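Local coordinates for protein serine-threonine phosphatase 2C (Toxoplasma gondii, PDB 2I44) that binds calcium ions and, like other members of the PP2C family, probably removes phosphate groups from serine and threonine residues of proteins, at residues A[5-9]-A[76-80]; A[66-71]-A[124-128]; A[159-165]-A[257-263]; A[194-198]-A[208-212]. All coordinates share one frame; numbering follows the deposited sequence.

Contact 1. Residues A[5-9]-A[76-80]; sequences DVPPT and VPQLI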
loop_
_atom_site.group_PDB
_atom_site.type_symbol
_atom_site.label_atom_id
_atom_site.label_comp_id
_atom_site.label_asym_id
_atom_site.label_seq_id
_atom_site.Cartn_x
_atom_site.Cartn_y
_atom_site.Cartn_z
ATOM N N ASP A 5 -22.630 -1.052 9.223
ATOM C CA ASP A 5 -21.627 -0.314 10.042
ATOM C C ASP A 5 -20.360 0.015 9.246
ATOM O O ASP A 5 -19.692 1.017 9.510
ATOM C CB ASP A 5 -21.258 -1.134 11.278
ATOM C CG ASP A 5 -20.420 -0.347 12.265
ATOM O OD1 ASP A 5 -20.845 0.767 12.645
ATOM O OD2 ASP A 5 -19.343 -0.838 12.667
ATOM N N VAL A 6 -20.027 -0.829 8.276
ATOM C CA VAL A 6 -18.850 -0.600 7.444
ATOM C C VAL A 6 -19.313 -0.123 6.069
ATOM O O VAL A 6 -20.158 -0.757 5.441
ATOM C CB VAL A 6 -18.019 -1.902 7.261
ATOM C CG1 VAL A 6 -16.838 -1.644 6.334
ATOM C CG2 VAL A 6 -17.529 -2.405 8.601
ATOM N N PRO A 7 -18.760 0.998 5.583
ATOM C CA PRO A 7 -19.143 1.527 4.269
ATOM C C PRO A 7 -18.751 0.561 3.151
ATOM O O PRO A 7 -17.740 -0.141 3.245
ATOM C CB PRO A 7 -18.367 2.836 4.180
ATOM C CG PRO A 7 -18.174 3.224 5.622
ATOM C CD PRO A 7 -17.826 1.911 6.260
ATOM N N PRO A 8 -19.549 0.514 2.077
ATOM C CA PRO A 8 -19.248 -0.383 0.960
ATOM C C PRO A 8 -17.836 -0.194 0.404
ATOM O O PRO A 8 -17.348 0.931 0.288
ATOM C CB PRO A 8 -20.340 -0.043 -0.058
ATOM C CG PRO A 8 -20.698 1.376 0.277
ATOM C CD PRO A 8 -20.713 1.360 1.775
ATOM N N THR A 9 -17.182 -1.306 0.083
ATOM C CA THR A 9 -15.835 -1.279 -0.466
ATOM C C THR A 9 -15.774 -2.036 -1.786
ATOM O O THR A 9 -16.602 -2.907 -2.059
ATOM C CB THR A 9 -14.801 -1.904 0.516
ATOM O OG1 THR A 9 -15.240 -3.205 0.924
ATOM C CG2 THR A 9 -14.625 -1.024 1.743
ATOM N N VAL A 76 -10.508 -1.132 6.359
ATOM C CA VAL A 76 -11.555 -0.139 6.545
ATOM C C VAL A 76 -12.257 -0.321 7.898
ATOM O O VAL A 76 -12.422 0.646 8.650
ATOM C CB VAL A 76 -12.563 -0.153 5.365
ATOM C CG1 VAL A 76 -13.744 0.752 5.661
ATOM C CG2 VAL A 76 -11.865 0.345 4.102
ATOM N N PRO A 77 -12.657 -1.559 8.241
ATOM C CA PRO A 77 -13.324 -1.747 9.536
ATOM C C PRO A 77 -12.440 -1.303 10.708
ATOM O O PRO A 77 -12.903 -0.613 11.621
ATOM C CB PRO A 77 -13.616 -3.244 9.557
ATOM C CG PRO A 77 -13.845 -3.544 8.103
ATOM C CD PRO A 77 -12.708 -2.797 7.445
ATOM N N GLN A 78 -11.169 -1.685 10.680
ATOM C CA GLN A 78 -10.256 -1.301 11.750
ATOM C C GLN A 78 -10.041 0.211 11.779
ATOM O O GLN A 78 -9.945 0.815 12.848
ATOM C CB GLN A 78 -8.905 -2.005 11.582
ATOM C CG GLN A 78 -8.903 -3.480 11.960
ATOM C CD GLN A 78 -9.186 -3.716 13.440
ATOM O OE1 GLN A 78 -9.128 -2.794 14.252
ATOM N NE2 GLN A 78 -9.478 -4.961 13.795
ATOM N N LEU A 79 -9.964 0.822 10.601
ATOM C CA LEU A 79 -9.755 2.262 10.514
ATOM C C LEU A 79 -10.857 3.039 11.219
ATOM O O LEU A 79 -10.588 3.836 12.115
ATOM C CB LEU A 79 -9.689 2.710 9.049
ATOM C CG LEU A 79 -9.685 4.224 8.820
ATOM C CD1 LEU A 79 -8.425 4.830 9.426
ATOM C CD2 LEU A 79 -9.745 4.523 7.331
ATOM N N ILE A 80 -12.101 2.794 10.824
ATOM C CA ILE A 80 -13.216 3.515 11.406
ATOM C C ILE A 80 -13.576 3.116 12.841
ATOM O O ILE A 80 -14.363 3.800 13.488
ATOM C CB ILE A 80 -14.464 3.424 10.493
ATOM C CG1 ILE A 80 -14.956 1.986 10.402
ATOM C CG2 ILE A 80 -14.119 3.945 9.097
ATOM C CD1 ILE A 80 -16.129 1.817 9.450
#
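Val6, in an irregular N-terminal segment, brings its CA to 6.0 Å from the CA of Pro77, where the backbone of residues 5-9 runs nearest to the last turn of helix 66-80; no hydrogen bond joins the two. The helix is kinked here, where neither Val76 N nor Pro77 N is bonded to the preceding turn; proline has no N-H to offer. Val6 presents both methyls to the helix. Its CG1, trans to the main-chain nitrogen (chi1 177°), meets CG1 of Val76 at 4.0 Å, and its CG2 lies 3.9 Å from CG of Pro77. The end of Ile80 lies against the chain around Val6: its CD1 meets the CD corner of the Pro7 ring at 3.6 Å and also comes within 3.7 Å of the Asp5 carbonyl O. Farther on, CG2 of Thr9 abuts CG2 of Val76 at 3.9 Å, while OG1 of Thr9 makes a weak hydrogen bond to His11. The contact is apolar and lies near the protein surface. Pro7 and Thr9 also rest on strand 38-43, Val76 reaches Phe55 of strand 53-62, Ile80 touches Trp85 of helix 83-92, and Gln78 is hydrogen-bonded to Glu123 of helix 98-130.

Contact 2. Residues A[66-71]-A[124-128]; sequences FASENV and LVKMC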
loop_
_atom_site.group_PDB
_atom_site.type_symbol
_atom_site.label_atom_id
_atom_site.label_comp_id
_atom_site.label_asym_id
_atom_site.label_seq_id
_atom_site.Cartn_x
_atom_site.Cartn_y
_atom_site.Cartn_z
ATOM N N PHE A 66 -2.909 -15.538 1.295
ATOM C CA PHE A 66 -3.627 -15.409 2.557
ATOM C C PHE A 66 -3.599 -14.024 3.206
ATOM O O PHE A 66 -4.644 -13.475 3.547
ATOM C CB PHE A 66 -3.125 -16.442 3.570
ATOM C CG PHE A 66 -3.898 -16.438 4.856
ATOM C CD1 PHE A 66 -5.097 -17.135 4.967
ATOM C CD2 PHE A 66 -3.443 -15.711 5.949
ATOM C CE1 PHE A 66 -5.832 -17.106 6.157
ATOM C CE2 PHE A 66 -4.170 -15.674 7.139
ATOM C CZ PHE A 66 -5.367 -16.375 7.241
ATOM N N ALA A 67 -2.413 -13.462 3.391
ATOM C CA ALA A 67 -2.308 -12.154 4.026
ATOM C C ALA A 67 -2.977 -11.033 3.234
ATOM O O ALA A 67 -3.738 -10.246 3.805
ATOM C CB ALA A 67 -0.846 -11.809 4.298
ATOM N N SER A 68 -2.704 -10.944 1.933
ATOM C CA SER A 68 -3.312 -9.883 1.126
ATOM C C SER A 68 -4.826 -10.078 0.966
ATOM O O SER A 68 -5.594 -9.117 1.014
ATOM C CB SER A 68 -2.643 -9.798 -0.254
ATOM O OG SER A 68 -2.771 -11.014 -0.977
ATOM N N GLU A 69 -5.256 -11.324 0.788
ATOM C CA GLU A 69 -6.677 -11.614 0.614
ATOM C C GLU A 69 -7.519 -11.187 1.817
ATOM O O GLU A 69 -8.634 -10.678 1.662
ATOM C CB GLU A 69 -6.871 -13.109 0.343
ATOM C CG GLU A 69 -8.316 -13.598 0.372
ATOM C CD GLU A 69 -9.232 -12.899 -0.626
ATOM O OE1 GLU A 69 -8.739 -12.191 -1.535
ATOM O OE2 GLU A 69 -10.463 -13.076 -0.502
ATOM N N ASN A 70 -6.976 -11.390 3.012
ATOM C CA ASN A 70 -7.679 -11.033 4.233
ATOM C C ASN A 70 -7.484 -9.594 4.703
ATOM O O ASN A 70 -8.463 -8.893 4.984
ATOM C CB ASN A 70 -7.286 -12.001 5.349
ATOM C CG ASN A 70 -7.928 -13.362 5.176
ATOM O OD1 ASN A 70 -9.095 -13.550 5.508
ATOM N ND2 ASN A 70 -7.173 -14.314 4.632
ATOM N N VAL A 71 -6.234 -9.148 4.786
ATOM C CA VAL A 71 -5.970 -7.793 5.259
ATOM C C VAL A 71 -6.791 -6.754 4.508
ATOM O O VAL A 71 -7.145 -5.718 5.069
ATOM C CB VAL A 71 -4.456 -7.432 5.161
ATOM C CG1 VAL A 71 -4.131 -6.836 3.802
ATOM C CG2 VAL A 71 -4.074 -6.478 6.288
ATOM N N LEU A 124 -4.986 -9.875 11.817
ATOM C CA LEU A 124 -4.512 -10.754 10.752
ATOM C C LEU A 124 -3.604 -11.855 11.323
ATOM O O LEU A 124 -3.779 -13.038 11.019
ATOM C CB LEU A 124 -3.747 -9.949 9.694
ATOM C CG LEU A 124 -3.178 -10.755 8.522
ATOM C CD1 LEU A 124 -4.318 -11.398 7.743
ATOM C CD2 LEU A 124 -2.359 -9.847 7.610
ATOM N N VAL A 125 -2.640 -11.458 12.150
ATOM C CA VAL A 125 -1.701 -12.402 12.748
ATOM C C VAL A 125 -2.401 -13.475 13.584
ATOM O O VAL A 125 -1.971 -14.629 13.607
ATOM C CB VAL A 125 -0.639 -11.666 13.617
ATOM C CG1 VAL A 125 0.219 -12.675 14.368
ATOM C CG2 VAL A 125 0.260 -10.796 12.718
ATOM N N LYS A 126 -3.470 -13.097 14.279
ATOM C CA LYS A 126 -4.220 -14.066 15.073
ATOM C C LYS A 126 -4.887 -15.057 14.125
ATOM O O LYS A 126 -5.052 -16.230 14.453
ATOM C CB LYS A 126 -5.282 -13.362 15.923
ATOM C CG LYS A 126 -4.707 -12.531 17.055
ATOM C CD LYS A 126 -5.801 -11.765 17.777
ATOM C CE LYS A 126 -5.214 -10.743 18.733
ATOM N NZ LYS A 126 -6.286 -9.883 19.312
HETATM N N MSE A 127 -5.280 -14.577 12.948
HETATM C CA MSE A 127 -5.899 -15.455 11.968
HETATM C C MSE A 127 -4.833 -16.410 11.447
HETATM O O MSE A 127 -5.089 -17.602 11.247
HETATM C CB MSE A 127 -6.470 -14.657 10.801
HETATM C CG MSE A 127 -7.668 -13.791 11.150
HETATM SE SE MSE A 127 -8.329 -12.861 9.576
HETATM C CE MSE A 127 -9.105 -14.385 8.646
ATOM N N CYS A 128 -3.633 -15.878 11.228
ATOM C CA CYS A 128 -2.526 -16.688 10.736
ATOM C C CYS A 128 -2.179 -17.772 11.751
ATOM O O CYS A 128 -1.769 -18.873 11.379
ATOM C CB CYS A 128 -1.300 -15.816 10.473
ATOM S SG CYS A 128 -1.523 -14.627 9.132
#
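Phe66 turns CG away from its own backbone N (chi1 -175°), which carries the ring out to helix 98-130, and Leu124 adopts the same kind of first torsion to reach back between the two helices. The Phe66 ring offers its edge to that helix: its CE2 lies 3.5 Å from SG of Cys128, a sulfur-aromatic contact, and its CZ is 4.1 Å from CB of Met127. Leu124 enters as a knob among Phe66, Ala67, Asn70 and Val71, with CD1 against CB of Asn70 at 3.9 Å and CD2 against CG2 of Val71 at 4.0 Å. The Asn70 amide is held by its own helix, ND2 donating to Phe66 O at 2.9 Å with a nearly straight N-H...O angle of 165°. Phe66 O thus takes two N-H groups of Asn70, side-chain and backbone, from opposite faces of its carbonyl plane. The same ND2 lies above one face of the Phe66 ring, toward its rim, and OD1 is approached to 3.2 Å by CE of Met127, a selenomethionine. The side chain of Ala67 is about 6 Å from Gly61, a calcium ligand. The segment axes pass 10.7 Å apart at 132°, a single knob-into-hole contact within the helical layer covering one sheet of the PP2C beta-sandwich.

Contact 3. Residues A[159-165]-A[257-263]; sequences RIAMGVE and QHRVMIL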
loop_
_atom_site.group_PDB
_atom_site.type_symbol
_atom_site.label_atom_id
_atom_site.label_comp_id
_atom_site.label_asym_id
_atom_site.label_seq_id
_atom_site.Cartn_x
_atom_site.Cartn_y
_atom_site.Cartn_z
ATOM N N ARG A 159 4.407 1.102 -3.750
ATOM C CA ARG A 159 4.561 2.551 -3.679
ATOM C C ARG A 159 3.391 3.382 -4.177
ATOM O O ARG A 159 2.529 2.904 -4.916
ATOM C CB ARG A 159 5.794 2.973 -4.481
ATOM C CG ARG A 159 7.083 2.276 -4.099
ATOM C CD ARG A 159 8.179 2.627 -5.088
ATOM N NE ARG A 159 9.442 1.979 -4.764
ATOM C CZ ARG A 159 10.572 2.182 -5.438
ATOM N NH1 ARG A 159 10.584 3.015 -6.473
ATOM N NH2 ARG A 159 11.691 1.566 -5.081
ATOM N N ILE A 160 3.395 4.646 -3.772
ATOM C CA ILE A 160 2.390 5.611 -4.198
ATOM C C ILE A 160 3.121 6.746 -4.911
ATOM O O ILE A 160 4.036 7.342 -4.349
ATOM C CB ILE A 160 1.608 6.209 -3.002
ATOM C CG1 ILE A 160 0.860 5.100 -2.257
ATOM C CG2 ILE A 160 0.620 7.266 -3.503
ATOM C CD1 ILE A 160 -0.020 5.613 -1.123
ATOM N N ALA A 161 2.732 7.028 -6.149
ATOM C CA ALA A 161 3.352 8.110 -6.913
ATOM C C ALA A 161 2.358 9.266 -6.997
ATOM O O ALA A 161 1.140 9.058 -6.963
ATOM C CB ALA A 161 3.727 7.633 -8.308
HETATM N N MSE A 162 2.873 10.483 -7.104
HETATM C CA MSE A 162 2.005 11.651 -7.151
HETATM C C MSE A 162 2.395 12.629 -8.251
HETATM O O MSE A 162 3.562 12.993 -8.393
HETATM C CB MSE A 162 2.035 12.366 -5.796
HETATM C CG MSE A 162 0.994 13.470 -5.639
HETATM SE SE MSE A 162 -0.761 12.774 -5.221
HETATM C CE MSE A 162 -0.719 13.082 -3.303
ATOM N N GLY A 163 1.407 13.045 -9.032
ATOM C CA GLY A 163 1.650 13.997 -10.099
ATOM C C GLY A 163 1.067 15.343 -9.711
ATOM O O GLY A 163 -0.134 15.453 -9.463
ATOM N N VAL A 164 1.917 16.364 -9.639
ATOM C CA VAL A 164 1.486 17.706 -9.272
ATOM C C VAL A 164 1.987 18.691 -10.332
ATOM O O VAL A 164 3.179 18.739 -10.632
ATOM C CB VAL A 164 2.047 18.106 -7.886
ATOM C CG1 VAL A 164 1.548 19.493 -7.486
ATOM C CG2 VAL A 164 1.636 17.075 -6.842
ATOM N N GLU A 165 1.069 19.468 -10.898
ATOM C CA GLU A 165 1.420 20.439 -11.930
ATOM C C GLU A 165 2.084 21.687 -11.344
ATOM O O GLU A 165 1.648 22.211 -10.316
ATOM C CB GLU A 165 0.160 20.834 -12.707
ATOM C CG GLU A 165 0.399 21.674 -13.945
ATOM C CD GLU A 165 -0.906 22.061 -14.632
ATOM O OE1 GLU A 165 -1.742 21.160 -14.881
ATOM O OE2 GLU A 165 -1.100 23.264 -14.922
ATOM N N GLN A 257 -3.288 22.113 -7.719
ATOM C CA GLN A 257 -2.326 21.571 -8.677
ATOM C C GLN A 257 -2.184 20.054 -8.632
ATOM O O GLN A 257 -1.647 19.452 -9.568
ATOM C CB GLN A 257 -0.948 22.210 -8.469
ATOM C CG GLN A 257 -0.888 23.700 -8.784
ATOM C CD GLN A 257 -1.726 24.539 -7.836
ATOM O OE1 GLN A 257 -1.538 24.503 -6.617
ATOM N NE2 GLN A 257 -2.652 25.304 -8.393
ATOM N N HIS A 258 -2.640 19.430 -7.550
ATOM C CA HIS A 258 -2.552 17.976 -7.455
ATOM C C HIS A 258 -3.444 17.346 -8.522
ATOM O O HIS A 258 -4.662 17.547 -8.539
ATOM C CB HIS A 258 -2.933 17.522 -6.044
ATOM C CG HIS A 258 -1.836 17.724 -5.045
ATOM N ND1 HIS A 258 -1.044 16.690 -4.589
ATOM C CD2 HIS A 258 -1.337 18.851 -4.490
ATOM C CE1 HIS A 258 -0.101 17.173 -3.800
ATOM N NE2 HIS A 258 -0.256 18.482 -3.724
ATOM N N ARG A 259 -2.823 16.586 -9.420
ATOM C CA ARG A 259 -3.535 15.978 -10.535
ATOM C C ARG A 259 -3.836 14.492 -10.431
ATOM O O ARG A 259 -4.938 14.053 -10.762
ATOM C CB ARG A 259 -2.748 16.216 -11.826
ATOM C CG ARG A 259 -2.598 17.672 -12.206
ATOM C CD ARG A 259 -3.798 18.168 -12.996
ATOM N NE ARG A 259 -3.715 19.608 -13.235
ATOM C CZ ARG A 259 -3.941 20.540 -12.312
ATOM N NH1 ARG A 259 -4.277 20.189 -11.074
ATOM N NH2 ARG A 259 -3.821 21.827 -12.623
ATOM N N VAL A 260 -2.867 13.706 -9.985
ATOM C CA VAL A 260 -3.103 12.278 -9.921
ATOM C C VAL A 260 -2.255 11.541 -8.892
ATOM O O VAL A 260 -1.108 11.897 -8.631
ATOM C CB VAL A 260 -2.879 11.655 -11.319
ATOM C CG1 VAL A 260 -1.471 11.984 -11.808
ATOM C CG2 VAL A 260 -3.108 10.154 -11.278
HETATM N N MSE A 261 -2.852 10.523 -8.290
HETATM C CA MSE A 261 -2.174 9.695 -7.308
HETATM C C MSE A 261 -2.253 8.281 -7.861
HETATM O O MSE A 261 -3.293 7.874 -8.389
HETATM C CB MSE A 261 -2.881 9.798 -5.951
HETATM C CG MSE A 261 -2.283 8.924 -4.854
HETATM SE SE MSE A 261 -3.136 9.228 -3.128
HETATM C CE MSE A 261 -1.695 10.169 -2.260
ATOM N N ILE A 262 -1.154 7.542 -7.761
ATOM C CA ILE A 262 -1.116 6.179 -8.271
ATOM C C ILE A 262 -0.624 5.214 -7.204
ATOM O O ILE A 262 0.509 5.323 -6.728
ATOM C CB ILE A 262 -0.172 6.060 -9.498
ATOM C CG1 ILE A 262 -0.644 6.989 -10.619
ATOM C CG2 ILE A 262 -0.125 4.613 -9.985
ATOM C CD1 ILE A 262 0.276 7.005 -11.828
ATOM N N LEU A 263 -1.484 4.281 -6.817
ATOM C CA LEU A 263 -1.100 3.275 -5.839
ATOM C C LEU A 263 -0.830 2.021 -6.663
ATOM O O LEU A 263 -1.664 1.622 -7.477
ATOM C CB LEU A 263 -2.225 3.018 -4.828
ATOM C CG LEU A 263 -2.655 4.182 -3.923
ATOM C CD1 LEU A 263 -3.648 5.070 -4.654
ATOM C CD2 LEU A 263 -3.289 3.639 -2.641
#
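Gly163 O is gripped by two backbone donors of the opposing strand, Arg259 N at 2.9 Å and Val260 N at 3.3 Å, both in its carbonyl plane. Two residues facing one define a classic beta bulge, and the register slips by a residue from there to the Val164-His258 pair. Gly163 N returns an almost straight bond (174°) to Val260 O at 2.8 Å, and Ala161 and Ile262 exchange a reciprocal pair nearer the calcium end. These antiparallel strands are neighbours in one sheet of the PP2C beta-sandwich, with strand 313-320 on the far side of 258-264 and strand 169-174 beyond 159-166. On the face turned to the other sheet, Ile160 and Met261 reach Val152, Ile160 CG2 lies 3.6 Å from Met261 CG, and Ile160 runs side by side with Leu263. Val164 CG2 makes a CH-pi contact over one face of the His258 ring, 3.6 Å from its centroid, while the selenium of Met162, a selenomethionine, sits at the ring's edge. At the strand ends, Glu165 OE1 forms a salt bridge with Arg259 NE at 3.0 Å; its bonds to NE and NH2 are both weak, with strongly bent N-H...O angles, and the carboxylate and guanidinium planes stand 79° apart. Arg259 NH1 turns instead to Pro256 O. On the other face, Val260 and Ile262 pack against helix 274-286.

Contact 4. Residues A[194-198]-A[208-212]; sequences GGSVE and FIRGG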
loop_
_atom_site.group_PDB
_atom_site.type_symbol
_atom_site.label_atom_id
_atom_site.label_comp_id
_atom_site.label_asym_id
_atom_site.label_seq_id
_atom_site.Cartn_x
_atom_site.Cartn_y
_atom_site.Cartn_z
ATOM N N GLY A 194 17.008 -10.686 17.188
ATOM C CA GLY A 194 17.457 -12.032 16.881
ATOM C C GLY A 194 17.321 -12.506 15.448
ATOM O O GLY A 194 17.536 -13.678 15.173
ATOM N N GLY A 195 16.947 -11.621 14.532
ATOM C CA GLY A 195 16.844 -12.044 13.146
ATOM C C GLY A 195 18.152 -11.669 12.488
ATOM O O GLY A 195 19.088 -11.242 13.166
ATOM N N SER A 196 18.252 -11.849 11.180
ATOM C CA SER A 196 19.463 -11.452 10.485
ATOM C C SER A 196 19.071 -10.938 9.117
ATOM O O SER A 196 17.957 -11.161 8.656
ATOM C CB SER A 196 20.423 -12.629 10.326
ATOM O OG SER A 196 19.893 -13.585 9.429
ATOM N N VAL A 197 19.996 -10.231 8.482
ATOM C CA VAL A 197 19.791 -9.699 7.148
ATOM C C VAL A 197 20.807 -10.419 6.281
ATOM O O VAL A 197 22.016 -10.244 6.449
ATOM C CB VAL A 197 20.037 -8.187 7.109
ATOM C CG1 VAL A 197 20.032 -7.700 5.670
ATOM C CG2 VAL A 197 18.950 -7.476 7.912
ATOM N N GLU A 198 20.302 -11.238 5.366
ATOM C CA GLU A 198 21.142 -12.043 4.494
ATOM C C GLU A 198 21.342 -11.464 3.098
ATOM O O GLU A 198 20.386 -11.082 2.425
ATOM C CB GLU A 198 20.551 -13.450 4.374
ATOM C CG GLU A 198 20.427 -14.206 5.701
ATOM C CD GLU A 198 21.761 -14.357 6.414
ATOM O OE1 GLU A 198 22.779 -14.562 5.722
ATOM O OE2 GLU A 198 21.794 -14.281 7.662
ATOM N N PHE A 208 17.701 -10.247 2.304
ATOM C CA PHE A 208 16.498 -10.816 2.905
ATOM C C PHE A 208 16.502 -10.668 4.418
ATOM O O PHE A 208 17.566 -10.608 5.032
ATOM C CB PHE A 208 16.418 -12.321 2.616
ATOM C CG PHE A 208 16.332 -12.675 1.155
ATOM C CD1 PHE A 208 15.093 -12.837 0.537
ATOM C CD2 PHE A 208 17.488 -12.872 0.401
ATOM C CE1 PHE A 208 15.008 -13.194 -0.812
ATOM C CE2 PHE A 208 17.414 -13.226 -0.944
ATOM C CZ PHE A 208 16.171 -13.387 -1.553
ATOM N N ILE A 209 15.311 -10.594 5.010
ATOM C CA ILE A 209 15.201 -10.569 6.458
ATOM C C ILE A 209 14.987 -12.044 6.760
ATOM O O ILE A 209 14.105 -12.680 6.184
ATOM C CB ILE A 209 13.983 -9.751 6.988
ATOM C CG1 ILE A 209 13.792 -10.052 8.488
ATOM C CG2 ILE A 209 12.721 -10.069 6.196
ATOM C CD1 ILE A 209 12.814 -9.106 9.227
ATOM N N ARG A 210 15.806 -12.598 7.638
ATOM C CA ARG A 210 15.706 -14.006 7.981
ATOM C C ARG A 210 15.504 -14.198 9.478
ATOM O O ARG A 210 16.200 -13.583 10.286
ATOM C CB ARG A 210 16.975 -14.727 7.523
ATOM C CG ARG A 210 17.048 -16.179 7.934
ATOM C CD ARG A 210 18.333 -16.825 7.448
ATOM N NE ARG A 210 18.400 -16.924 5.992
ATOM C CZ ARG A 210 19.406 -17.486 5.329
ATOM N NH1 ARG A 210 20.433 -17.997 5.993
ATOM N NH2 ARG A 210 19.387 -17.538 4.002
ATOM N N GLY A 211 14.553 -15.054 9.839
ATOM C CA GLY A 211 14.280 -15.316 11.246
ATOM C C GLY A 211 15.423 -16.010 11.968
ATOM O O GLY A 211 16.291 -16.621 11.339
ATOM N N GLY A 212 15.423 -15.923 13.294
ATOM C CA GLY A 212 16.473 -16.550 14.079
ATOM C C GLY A 212 16.393 -18.063 14.098
ATOM O O GLY A 212 17.372 -18.742 14.417
#
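Backbone hydrogen bonds tie Ser196 to Arg210 and Glu198 to Phe208, each pair bonded in both directions. Ser196 N to Arg210 O and Arg210 N to Ser196 O both measure 2.8 Å; Glu198 N to Phe208 O and Phe208 N to Glu198 O are also 2.8 Å. Beside the non-hydrogen-bonded pair Val197-Ile209, Val197 CA makes a CA-H...O contact to Phe208 O at 3.2 Å. Where the strands end, Gly194 O approaches CA of Gly212 to 3.3 Å.

The charged side chains meet by stacking. Arg210 is extended through its first two torsions, and a bend at chi3 (-66°) lays the guanidinium flat against Glu198, whose CG sits over its centre, 3.4 Å from NE of Arg210. The carboxylate and guanidinium planes are within 19° of parallel, and OE1 lies well out of the guanidinium plane, so no N-H points at it: Glu198 OE1 is 4.2 Å from Arg210 NH1, beyond a salt bridge, though the opposite charges probably attract. The carboxylate is steadied from its own strand, Ser196 OG donating to the anti lone pair of Glu198 OE2 at 2.7 Å. Arg210 also makes a cation-pi contact with Phe214.

Apolar contacts occupy the other face, where Val197 and Ile209 rest on Ile190 of helix 184-192. That helix closes in a Schellman motif with Gly194 as C-prime residue, leading into a two-stranded beta hairpin, consistent with the flap subdomain beside the PP2C active site.

In the fold
Contacts 1 and 2 share helix 66-80, one at its C-terminal and one at its N-terminal end, with centres 17 Å apart; their segments alternate along the chain. Contact 3 lies on the other side of the molecule's centre from contact 2, 29 Å between centres, one in the outer helical layer, the other in the opposing sheet. The calcium ions, held by Asp60, Gly61, Asp266 and Asp311, lie between: a bound calcium is about 10, 11 and 12 Å from the side chains of Ala67 (contact 2), Arg159 (contact 3) and Phe208 (contact 4). Contact 4 is nested in the loop that contact 3 closes, yet their centres are 35 Å apart.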